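Local coordinates for protein LbaCas13a H328A (C2c2) (PDB 5WLH) that binds pre-crRNA and, as a Cas13a (C2c2) nuclease, probably processes it and cleaves single-stranded RNA when guided to a matching target, at residues Tyr600-Asp605 against Gln904-Val909; Asp526-Lys531 against Asp594-Ile599; Lys93-Arg98 against Asn163-Asn168. All coordinates share one frame; numbering follows the deposited sequence.

Contact 1 (Tyr600-Asp605 against Gln904-Val909)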
loop_
_atom_site.group_PDB
_atom_site.type_symbol
_atom_site.label_atom_id
_atom_site.label_comp_id
_atom_site.label_asym_id
_atom_site.label_seq_id
_atom_site.Cartn_x
_atom_site.Cartn_y
_atom_site.Cartn_z
ATOM N N TYR A 600 6.736 0.664 -24.284
ATOM C CA TYR A 600 7.867 1.449 -23.813
ATOM C C TYR A 600 7.482 2.911 -23.628
ATOM O O TYR A 600 7.950 3.563 -22.695
ATOM C CB TYR A 600 9.044 1.333 -24.786
ATOM C CG TYR A 600 10.184 2.216 -24.367
ATOM C CD1 TYR A 600 10.994 1.861 -23.299
ATOM C CD2 TYR A 600 10.416 3.432 -25.005
ATOM C CE1 TYR A 600 12.018 2.681 -22.881
ATOM C CE2 TYR A 600 11.439 4.254 -24.609
ATOM C CZ TYR A 600 12.232 3.880 -23.546
ATOM O OH TYR A 600 13.230 4.712 -23.152
ATOM N N SER A 601 6.637 3.445 -24.512
ATOM C CA SER A 601 6.295 4.856 -24.430
ATOM C C SER A 601 5.539 5.183 -23.154
ATOM O O SER A 601 5.498 6.347 -22.759
ATOM C CB SER A 601 5.480 5.297 -25.646
ATOM O OG SER A 601 4.172 4.778 -25.627
ATOM N N MET A 602 4.972 4.178 -22.493
ATOM C CA MET A 602 4.315 4.406 -21.220
ATOM C C MET A 602 5.270 4.283 -20.040
ATOM O O MET A 602 4.919 4.697 -18.932
ATOM C CB MET A 602 3.148 3.423 -21.041
ATOM C CG MET A 602 2.040 3.979 -20.159
ATOM S SD MET A 602 0.529 3.014 -20.283
ATOM C CE MET A 602 -0.649 4.283 -19.848
ATOM N N ARG A 603 6.452 3.720 -20.242
ATOM C CA ARG A 603 7.389 3.608 -19.129
ATOM C C ARG A 603 7.993 4.967 -18.832
ATOM O O ARG A 603 8.438 5.673 -19.744
ATOM C CB ARG A 603 8.489 2.593 -19.431
ATOM C CG ARG A 603 9.235 2.161 -18.165
ATOM C CD ARG A 603 9.852 0.790 -18.362
ATOM N NE ARG A 603 11.113 0.938 -19.061
ATOM C CZ ARG A 603 11.901 -0.077 -19.413
ATOM N NH1 ARG A 603 13.037 0.163 -20.043
ATOM N NH2 ARG A 603 11.557 -1.321 -19.132
ATOM N N ASN A 604 8.016 5.337 -17.546
ATOM C CA ASN A 604 8.512 6.649 -17.136
ATOM C C ASN A 604 7.777 7.778 -17.850
ATOM O O ASN A 604 8.322 8.863 -18.039
ATOM C CB ASN A 604 10.021 6.767 -17.368
ATOM C CG ASN A 604 10.823 5.854 -16.449
ATOM O OD1 ASN A 604 11.061 4.691 -16.769
ATOM N ND2 ASN A 604 11.257 6.386 -15.323
ATOM N N ASP A 605 6.535 7.534 -18.261
ATOM C CA ASP A 605 5.703 8.552 -18.901
ATOM C C ASP A 605 4.983 9.316 -17.797
ATOM O O ASP A 605 4.020 8.817 -17.213
ATOM C CB ASP A 605 4.707 7.922 -19.873
ATOM C CG ASP A 605 3.983 8.960 -20.732
ATOM O OD1 ASP A 605 4.462 10.113 -20.823
ATOM O OD2 ASP A 605 2.944 8.621 -21.337
ATOM N N GLN A 904 -4.014 4.857 -27.178
ATOM C CA GLN A 904 -3.406 3.640 -27.707
ATOM C C GLN A 904 -2.465 2.982 -26.696
ATOM O O GLN A 904 -2.386 1.749 -26.620
ATOM C CB GLN A 904 -2.694 3.952 -29.020
ATOM C CG GLN A 904 -3.711 4.351 -30.110
ATOM C CD GLN A 904 -3.044 4.655 -31.450
ATOM O OE1 GLN A 904 -1.859 4.394 -31.640
ATOM N NE2 GLN A 904 -3.799 5.251 -32.358
ATOM N N LYS A 905 -1.740 3.780 -25.915
ATOM C CA LYS A 905 -0.889 3.208 -24.877
ATOM C C LYS A 905 -1.709 2.467 -23.829
ATOM O O LYS A 905 -1.362 1.346 -23.436
ATOM C CB LYS A 905 -0.066 4.295 -24.189
ATOM C CG LYS A 905 0.934 5.027 -25.049
ATOM C CD LYS A 905 1.643 6.015 -24.118
ATOM C CE LYS A 905 2.202 7.185 -24.859
ATOM N NZ LYS A 905 2.698 8.180 -23.879
ATOM N N TRP A 906 -2.759 3.109 -23.305
ATOM C CA TRP A 906 -3.594 2.432 -22.312
ATOM C C TRP A 906 -4.153 1.141 -22.879
ATOM O O TRP A 906 -4.252 0.126 -22.182
ATOM C CB TRP A 906 -4.745 3.331 -21.866
ATOM C CG TRP A 906 -4.314 4.427 -20.991
ATOM C CD1 TRP A 906 -4.096 5.724 -21.353
ATOM C CD2 TRP A 906 -4.029 4.345 -19.591
ATOM N NE1 TRP A 906 -3.697 6.459 -20.261
ATOM C CE2 TRP A 906 -3.653 5.636 -19.166
ATOM C CE3 TRP A 906 -4.059 3.307 -18.656
ATOM C CZ2 TRP A 906 -3.298 5.916 -17.849
ATOM C CZ3 TRP A 906 -3.718 3.588 -17.344
ATOM C CH2 TRP A 906 -3.343 4.881 -16.954
ATOM N N TYR A 907 -4.543 1.178 -24.148
ATOM C CA TYR A 907 -5.036 -0.007 -24.825
ATOM C C TYR A 907 -4.011 -1.127 -24.815
ATOM O O TYR A 907 -4.275 -2.218 -24.296
ATOM C CB TYR A 907 -5.416 0.360 -26.256
ATOM C CG TYR A 907 -5.768 -0.821 -27.116
ATOM C CD1 TYR A 907 -6.595 -1.840 -26.644
ATOM C CD2 TYR A 907 -5.305 -0.896 -28.428
ATOM C CE1 TYR A 907 -6.922 -2.924 -27.456
ATOM C CE2 TYR A 907 -5.627 -1.958 -29.241
ATOM C CZ TYR A 907 -6.446 -2.967 -28.761
ATOM O OH TYR A 907 -6.769 -4.027 -29.587
ATOM N N ILE A 908 -2.842 -0.891 -25.416
ATOM C CA ILE A 908 -1.876 -1.976 -25.566
ATOM C C ILE A 908 -1.370 -2.449 -24.206
ATOM O O ILE A 908 -1.229 -3.652 -23.975
ATOM C CB ILE A 908 -0.722 -1.547 -26.488
ATOM C CG1 ILE A 908 -1.263 -1.307 -27.904
ATOM C CG2 ILE A 908 0.392 -2.601 -26.506
ATOM C CD1 ILE A 908 -1.928 -2.576 -28.520
ATOM N N VAL A 909 -1.084 -1.525 -23.283
ATOM C CA VAL A 909 -0.569 -1.959 -21.984
ATOM C C VAL A 909 -1.604 -2.818 -21.262
ATOM O O VAL A 909 -1.294 -3.923 -20.805
ATOM C CB VAL A 909 -0.120 -0.755 -21.136
ATOM C CG1 VAL A 909 0.146 -1.187 -19.685
ATOM C CG2 VAL A 909 1.153 -0.183 -21.717
#
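Lys-905 and Asp-605 form the polar half of this buried contact. The lysine chain, extended beyond CG, places Lys-905 NZ 2.6 Å from Asp-605 OD2, which it meets from above the carboxylate plane (50° out of it), the two side chains crossing at about a right angle. Glu-902 is a second acidic partner of NZ, so the ammonium bridges two carboxylates. Ser-601 lies beside the aliphatic part of the chain, its OG 3.2 Å from Lys-905 CD, while its hydroxyl is hydrogen-bonded to the backbone O of Val-598. The apolar half belongs to Met-602. Its extended chain carries CE over the centre of the Trp-906 indole, a CH-pi contact in which Met-602 CE is 3.4 Å from Trp-906 CE2. Met-602 SD stands farther off, 4.9 Å from the centroid of the six-membered ring, and packs at 3.6 Å on Val-909 CG2. Thr-502 and Val-506 of helix 486-517 also touch Met-602. The Met-aromatic contact and salt bridge join the C-terminal part of helix 588-602 and the type II turn from Met-602 to Asp-605 to helix 901-911. Arg-603 opens an R-X4-H sequence, the signature of HEPN nuclease domains.

Contact 2 (Asp526-Lys531 against Asp594-Ile599); sequences DFLLLK and DLKDVI
Lys-596 sets its CG over one face of the Phe-527 ring, 3.9 Å above the plane and offset toward the rim, in a CH-pi contact, and Lys-596 CB is 3.9 Å from Phe-527 CZ. The lysine leaves its helix with CG anti to the backbone N (chi1 178°), then bends at chi3 and chi4, and this curl turns NZ toward the backbone of the loop. There Lys-596 NZ donates to Leu-530 O at 2.9 Å, almost in line with the carbonyl, and more weakly to Leu-528 O at 3.4 Å. Asp-597 OD1, 3.2 Å from Lys-596 NZ, completes the grip as a salt bridge, so the buried ammonium is held by two carbonyls and a carboxylate, which would probably offset the nearby like charge of Lys-531. Leu-528 slides past the lysine in the opposite direction, its CD2 3.9 Å from Lys-596 CG. Leu-528 CD2 also meets Ile-599 CG2 at 3.9 Å, the two side chains crossing at about a right angle. Leu-513 of helix 486-517 also packs on Phe-527. Asp-526 OD1 accepts from the N of Leu-528, while its OD2 pairs with Arg-603. The arrangement is an Asx turn leading into a 3-10 segment, 527-529, docked on helix 588-602 through Lys-596 and the packing of Leu-528 on Ile-599; Asp-526 also touches His-1251, in the second R-X4-H sequence typical of Cas13 HEPN domains.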
loop_
_atom_site.group_PDB
_atom_site.type_symbol
_atom_site.label_atom_id
_atom_site.label_comp_id
_atom_site.label_asym_id
_atom_site.label_seq_id
_atom_site.Cartn_x
_atom_site.Cartn_y
_atom_site.Cartn_z
ATOM N N ASP A 526 16.132 -6.638 -20.914
ATOM C CA ASP A 526 14.989 -5.732 -20.938
ATOM C C ASP A 526 14.403 -5.769 -22.345
ATOM O O ASP A 526 14.937 -5.151 -23.269
ATOM C CB ASP A 526 15.398 -4.326 -20.509
ATOM C CG ASP A 526 14.195 -3.399 -20.299
ATOM O OD1 ASP A 526 13.065 -3.779 -20.676
ATOM O OD2 ASP A 526 14.396 -2.295 -19.760
ATOM N N PHE A 527 13.289 -6.496 -22.492
ATOM C CA PHE A 527 12.585 -6.576 -23.769
ATOM C C PHE A 527 12.347 -5.205 -24.388
ATOM O O PHE A 527 12.523 -5.018 -25.601
ATOM C CB PHE A 527 11.247 -7.289 -23.563
ATOM C CG PHE A 527 10.362 -7.261 -24.768
ATOM C CD1 PHE A 527 10.774 -7.854 -25.950
ATOM C CD2 PHE A 527 9.123 -6.650 -24.725
ATOM C CE1 PHE A 527 9.973 -7.839 -27.061
ATOM C CE2 PHE A 527 8.305 -6.632 -25.845
ATOM C CZ PHE A 527 8.737 -7.225 -27.018
ATOM N N LEU A 528 11.923 -4.233 -23.574
ATOM C CA LEU A 528 11.561 -2.925 -24.106
ATOM C C LEU A 528 12.746 -2.164 -24.682
ATOM O O LEU A 528 12.545 -1.216 -25.438
ATOM C CB LEU A 528 10.916 -2.070 -23.024
ATOM C CG LEU A 528 9.584 -2.620 -22.537
ATOM C CD1 LEU A 528 8.922 -1.616 -21.552
ATOM C CD2 LEU A 528 8.671 -2.925 -23.713
ATOM N N LEU A 529 13.961 -2.538 -24.337
ATOM C CA LEU A 529 15.119 -1.827 -24.852
ATOM C C LEU A 529 15.727 -2.497 -26.076
ATOM O O LEU A 529 16.724 -1.990 -26.607
ATOM C CB LEU A 529 16.168 -1.666 -23.749
ATOM C CG LEU A 529 15.658 -0.774 -22.606
ATOM C CD1 LEU A 529 16.771 -0.477 -21.641
ATOM C CD2 LEU A 529 15.009 0.526 -23.158
ATOM N N LEU A 530 15.147 -3.599 -26.551
ATOM C CA LEU A 530 15.620 -4.182 -27.803
ATOM C C LEU A 530 15.380 -3.207 -28.945
ATOM O O LEU A 530 14.440 -2.411 -28.923
ATOM C CB LEU A 530 14.935 -5.521 -28.088
ATOM C CG LEU A 530 15.164 -6.659 -27.079
ATOM C CD1 LEU A 530 14.579 -7.966 -27.596
ATOM C CD2 LEU A 530 16.639 -6.826 -26.706
ATOM N N LYS A 531 16.257 -3.258 -29.939
ATOM C CA LYS A 531 16.284 -2.281 -31.012
ATOM C C LYS A 531 15.687 -2.853 -32.291
ATOM O O LYS A 531 15.671 -4.072 -32.488
ATOM C CB LYS A 531 17.728 -1.815 -31.254
ATOM C CG LYS A 531 18.311 -1.029 -30.083
ATOM C CD LYS A 531 17.699 0.365 -29.988
ATOM C CE LYS A 531 17.975 1.015 -28.633
ATOM N NZ LYS A 531 16.961 0.650 -27.583
ATOM N N ASP A 594 6.553 -2.423 -33.026
ATOM C CA ASP A 594 5.606 -1.349 -32.771
ATOM C C ASP A 594 4.877 -1.556 -31.447
ATOM O O ASP A 594 4.717 -0.610 -30.671
ATOM C CB ASP A 594 4.627 -1.238 -33.927
ATOM C CG ASP A 594 5.122 -0.290 -35.003
ATOM O OD1 ASP A 594 6.231 0.277 -34.861
ATOM O OD2 ASP A 594 4.395 -0.109 -35.983
ATOM N N LEU A 595 4.442 -2.783 -31.168
ATOM C CA LEU A 595 3.809 -3.057 -29.879
ATOM C C LEU A 595 4.772 -2.807 -28.722
ATOM O O LEU A 595 4.387 -2.231 -27.695
ATOM C CB LEU A 595 3.306 -4.497 -29.847
ATOM C CG LEU A 595 2.163 -4.799 -30.815
ATOM C CD1 LEU A 595 1.892 -6.290 -30.749
ATOM C CD2 LEU A 595 0.906 -4.009 -30.486
ATOM N N LYS A 596 6.023 -3.249 -28.870
ATOM C CA LYS A 596 7.061 -2.952 -27.893
ATOM C C LYS A 596 7.217 -1.450 -27.693
ATOM O O LYS A 596 7.368 -0.983 -26.561
ATOM C CB LYS A 596 8.387 -3.565 -28.354
ATOM C CG LYS A 596 9.570 -3.295 -27.452
ATOM C CD LYS A 596 10.879 -3.704 -28.129
ATOM C CE LYS A 596 11.290 -2.732 -29.231
ATOM N NZ LYS A 596 11.750 -1.396 -28.730
ATOM N N ASP A 597 7.187 -0.679 -28.786
ATOM C CA ASP A 597 7.313 0.772 -28.690
ATOM C C ASP A 597 6.118 1.410 -27.989
ATOM O O ASP A 597 6.278 2.408 -27.284
ATOM C CB ASP A 597 7.448 1.390 -30.079
ATOM C CG ASP A 597 8.795 1.139 -30.704
ATOM O OD1 ASP A 597 9.718 0.703 -29.984
ATOM O OD2 ASP A 597 8.920 1.375 -31.929
ATOM N N VAL A 598 4.900 0.913 -28.235
ATOM C CA VAL A 598 3.756 1.451 -27.506
ATOM C C VAL A 598 3.966 1.281 -26.014
ATOM O O VAL A 598 3.800 2.224 -25.233
ATOM C CB VAL A 598 2.445 0.780 -27.944
ATOM C CG1 VAL A 598 1.304 1.366 -27.118
ATOM C CG2 VAL A 598 2.204 0.999 -29.428
ATOM N N ILE A 599 4.336 0.067 -25.602
ATOM C CA ILE A 599 4.474 -0.218 -24.176
ATOM C C ILE A 599 5.589 0.629 -23.591
ATOM O O ILE A 599 5.429 1.250 -22.536
ATOM C CB ILE A 599 4.726 -1.717 -23.943
ATOM C CG1 ILE A 599 3.514 -2.533 -24.379
ATOM C CG2 ILE A 599 5.064 -2.023 -22.449
ATOM C CD1 ILE A 599 3.811 -4.026 -24.475
#

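Contact 3 (Lys93-Arg98 against Asn163-Asn168)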
loop_
_atom_site.group_PDB
_atom_site.type_symbol
_atom_site.label_atom_id
_atom_site.label_comp_id
_atom_site.label_asym_id
_atom_site.label_seq_id
_atom_site.Cartn_x
_atom_site.Cartn_y
_atom_site.Cartn_z
ATOM N N LYS A 93 -13.818 -3.942 38.888
ATOM C CA LYS A 93 -15.212 -3.553 38.704
ATOM C C LYS A 93 -15.807 -2.980 39.980
ATOM O O LYS A 93 -16.559 -2.000 39.933
ATOM C CB LYS A 93 -16.027 -4.746 38.205
ATOM C CG LYS A 93 -15.775 -5.075 36.734
ATOM C CD LYS A 93 -16.169 -3.908 35.830
ATOM C CE LYS A 93 -14.963 -3.081 35.385
ATOM N NZ LYS A 93 -15.327 -1.675 35.034
ATOM N N LYS A 94 -15.469 -3.560 41.131
ATOM C CA LYS A 94 -15.977 -3.035 42.394
ATOM C C LYS A 94 -15.419 -1.645 42.677
ATOM O O LYS A 94 -16.131 -0.776 43.195
ATOM C CB LYS A 94 -15.643 -3.995 43.534
ATOM C CG LYS A 94 -16.393 -5.319 43.458
ATOM C CD LYS A 94 -15.771 -6.371 44.362
ATOM C CE LYS A 94 -16.755 -7.499 44.666
ATOM N NZ LYS A 94 -17.789 -7.103 45.671
ATOM N N ILE A 95 -14.147 -1.414 42.341
ATOM C CA ILE A 95 -13.565 -0.087 42.513
ATOM C C ILE A 95 -14.273 0.926 41.627
ATOM O O ILE A 95 -14.452 2.089 42.015
ATOM C CB ILE A 95 -12.051 -0.133 42.225
ATOM C CG1 ILE A 95 -11.337 -0.988 43.270
ATOM C CG2 ILE A 95 -11.458 1.281 42.170
ATOM C CD1 ILE A 95 -9.839 -1.059 43.069
ATOM N N ASN A 96 -14.706 0.504 40.436
ATOM C CA ASN A 96 -15.342 1.396 39.474
ATOM C C ASN A 96 -16.849 1.527 39.670
ATOM O O ASN A 96 -17.442 2.477 39.142
ATOM C CB ASN A 96 -15.066 0.916 38.044
ATOM C CG ASN A 96 -13.674 1.279 37.560
ATOM O OD1 ASN A 96 -12.966 2.075 38.188
ATOM N ND2 ASN A 96 -13.279 0.709 36.429
ATOM N N ARG A 97 -17.480 0.609 40.403
ATOM C CA ARG A 97 -18.915 0.686 40.648
ATOM C C ARG A 97 -19.244 1.902 41.510
ATOM O O ARG A 97 -18.365 2.534 42.105
ATOM C CB ARG A 97 -19.424 -0.587 41.326
ATOM C CG ARG A 97 -19.667 -1.760 40.379
ATOM C CD ARG A 97 -20.766 -2.689 40.894
ATOM N NE ARG A 97 -22.039 -2.498 40.198
ATOM C CZ ARG A 97 -23.000 -1.667 40.593
ATOM N NH1 ARG A 97 -22.844 -0.931 41.686
ATOM N NH2 ARG A 97 -24.122 -1.570 39.891
ATOM N N ARG A 98 -20.537 2.224 41.579
ATOM C CA ARG A 98 -20.964 3.392 42.337
ATOM C C ARG A 98 -20.583 3.231 43.806
ATOM O O ARG A 98 -20.465 2.113 44.317
ATOM C CB ARG A 98 -22.476 3.616 42.169
ATOM C CG ARG A 98 -23.138 4.405 43.304
ATOM C CD ARG A 98 -24.653 4.260 43.335
ATOM N NE ARG A 98 -25.315 5.135 42.363
ATOM C CZ ARG A 98 -25.383 6.463 42.456
ATOM N NH1 ARG A 98 -24.829 7.101 43.480
ATOM N NH2 ARG A 98 -26.011 7.160 41.517
ATOM N N ASN A 163 -10.949 5.253 51.197
ATOM C CA ASN A 163 -12.309 4.870 51.565
ATOM C C ASN A 163 -13.143 4.535 50.337
ATOM O O ASN A 163 -13.875 3.542 50.332
ATOM C CB ASN A 163 -12.973 5.987 52.372
ATOM C CG ASN A 163 -12.382 6.139 53.753
ATOM O OD1 ASN A 163 -11.767 5.211 54.289
ATOM N ND2 ASN A 163 -12.563 7.316 54.345
ATOM N N ARG A 164 -13.054 5.350 49.285
ATOM C CA ARG A 164 -13.825 5.053 48.084
ATOM C C ARG A 164 -13.327 3.776 47.415
ATOM O O ARG A 164 -14.126 2.992 46.887
ATOM C CB ARG A 164 -13.768 6.242 47.123
ATOM C CG ARG A 164 -14.431 7.506 47.655
ATOM C CD ARG A 164 -15.909 7.292 47.975
ATOM N NE ARG A 164 -16.722 7.195 46.765
ATOM C CZ ARG A 164 -17.689 8.048 46.431
ATOM N NH1 ARG A 164 -18.370 7.870 45.304
ATOM N NH2 ARG A 164 -17.978 9.080 47.219
ATOM N N ILE A 165 -12.015 3.531 47.467
ATOM C CA ILE A 165 -11.432 2.369 46.799
ATOM C C ILE A 165 -11.849 1.071 47.491
ATOM O O ILE A 165 -12.132 0.067 46.827
ATOM C CB ILE A 165 -9.898 2.512 46.732
ATOM C CG1 ILE A 165 -9.504 3.513 45.644
ATOM C CG2 ILE A 165 -9.226 1.171 46.473
ATOM C CD1 ILE A 165 -8.059 3.971 45.752
ATOM N N LYS A 166 -11.885 1.057 48.819
ATOM C CA LYS A 166 -12.209 -0.172 49.536
ATOM C C LYS A 166 -13.678 -0.267 49.933
ATOM O O LYS A 166 -14.079 -1.270 50.535
ATOM C CB LYS A 166 -11.319 -0.312 50.779
ATOM C CG LYS A 166 -11.734 0.535 51.967
ATOM C CD LYS A 166 -10.684 0.473 53.074
ATOM C CE LYS A 166 -10.541 -0.932 53.632
ATOM N NZ LYS A 166 -9.377 -1.043 54.555
ATOM N N ASN A 167 -14.493 0.732 49.589
ATOM C CA ASN A 167 -15.895 0.723 49.996
ATOM C C ASN A 167 -16.680 -0.408 49.337
ATOM O O ASN A 167 -17.686 -0.862 49.892
ATOM C CB ASN A 167 -16.536 2.074 49.675
ATOM C CG ASN A 167 -17.907 2.233 50.301
ATOM O OD1 ASN A 167 -18.928 2.077 49.629
ATOM N ND2 ASN A 167 -17.941 2.549 51.591
ATOM N N ASN A 168 -16.250 -0.876 48.165
ATOM C CA ASN A 168 -16.912 -1.979 47.481
ATOM C C ASN A 168 -16.082 -3.256 47.483
ATOM O O ASN A 168 -16.451 -4.222 46.808
ATOM C CB ASN A 168 -17.251 -1.597 46.039
ATOM C CG ASN A 168 -18.136 -0.370 45.950
ATOM O OD1 ASN A 168 -18.712 0.069 46.944
ATOM N ND2 ASN A 168 -18.243 0.195 44.751
#
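Asn-168 ND2 donates to two backbone carbonyls, Lys-94 O at 2.8 Å and Arg-98 O at 3.0 Å. A side-chain amide thus bonds the backbone at the C-terminal end of helix 83-96, where that helix packs against helix 158-166 in the largely helical N-terminal part of the protein. Lys-94 belongs to the last turn of helix 83-96, Arg-98 to the loop that leaves it. The two bonds differ in approach. Toward Lys-94 O the donor lies in the carbonyl plane, whereas it stands 44° out of the Arg-98 carbonyl plane; Arg-98 O lies in the amide plane of Asn-168, and Lys-94 O is tilted from it. CG of Asn-168 lies anti to its carbonyl carbon (chi1 -58°), which brings the amide carbon close to both acceptors. An alanine here would keep the CB packing on Lys-94 but would probably leave the carbonyls of Lys-94 and Arg-98 without this shared donor. The side chain of Lys-94 runs beside Asn-168 O, with Lys-94 CD at 3.3 Å, and its NZ makes a weak bond to that oxygen at 3.4 Å. Behind the polar bridge Ile-95 and Ile-165 lie side by side, pointing the same way, CD1 of Ile-95 being 4.1 Å from CG2 of Ile-165. Leu-202 and Leu-203 of helix 193-206 also cover Ile-165. The carbonyl O of Ile-165, buried and without a hydrogen-bonding partner in the model, rests 3.8 Å from Ile-95 CG1.

Contact 3 comes first along the chain, then contact 2, then contact 1, each closing before the next opens. Contacts 1 and 2 share helix 588-602 and their centres are about 10 Å apart. They touch through the salt bridge of Arg-603 with Asp-526 and through Val-598, which packs on Lys-905 and Ile-908, so the loop 526-531 and helix 901-911 are joined to one helix, which places both contacts beside the R-X4-H sequence of a probable HEPN domain. Contact 3 lies across the chain's centre, its own centre about 70 Å from that of contact 1 and about 76 Å from that of contact 2, and it ties together separate helices near the N-terminus.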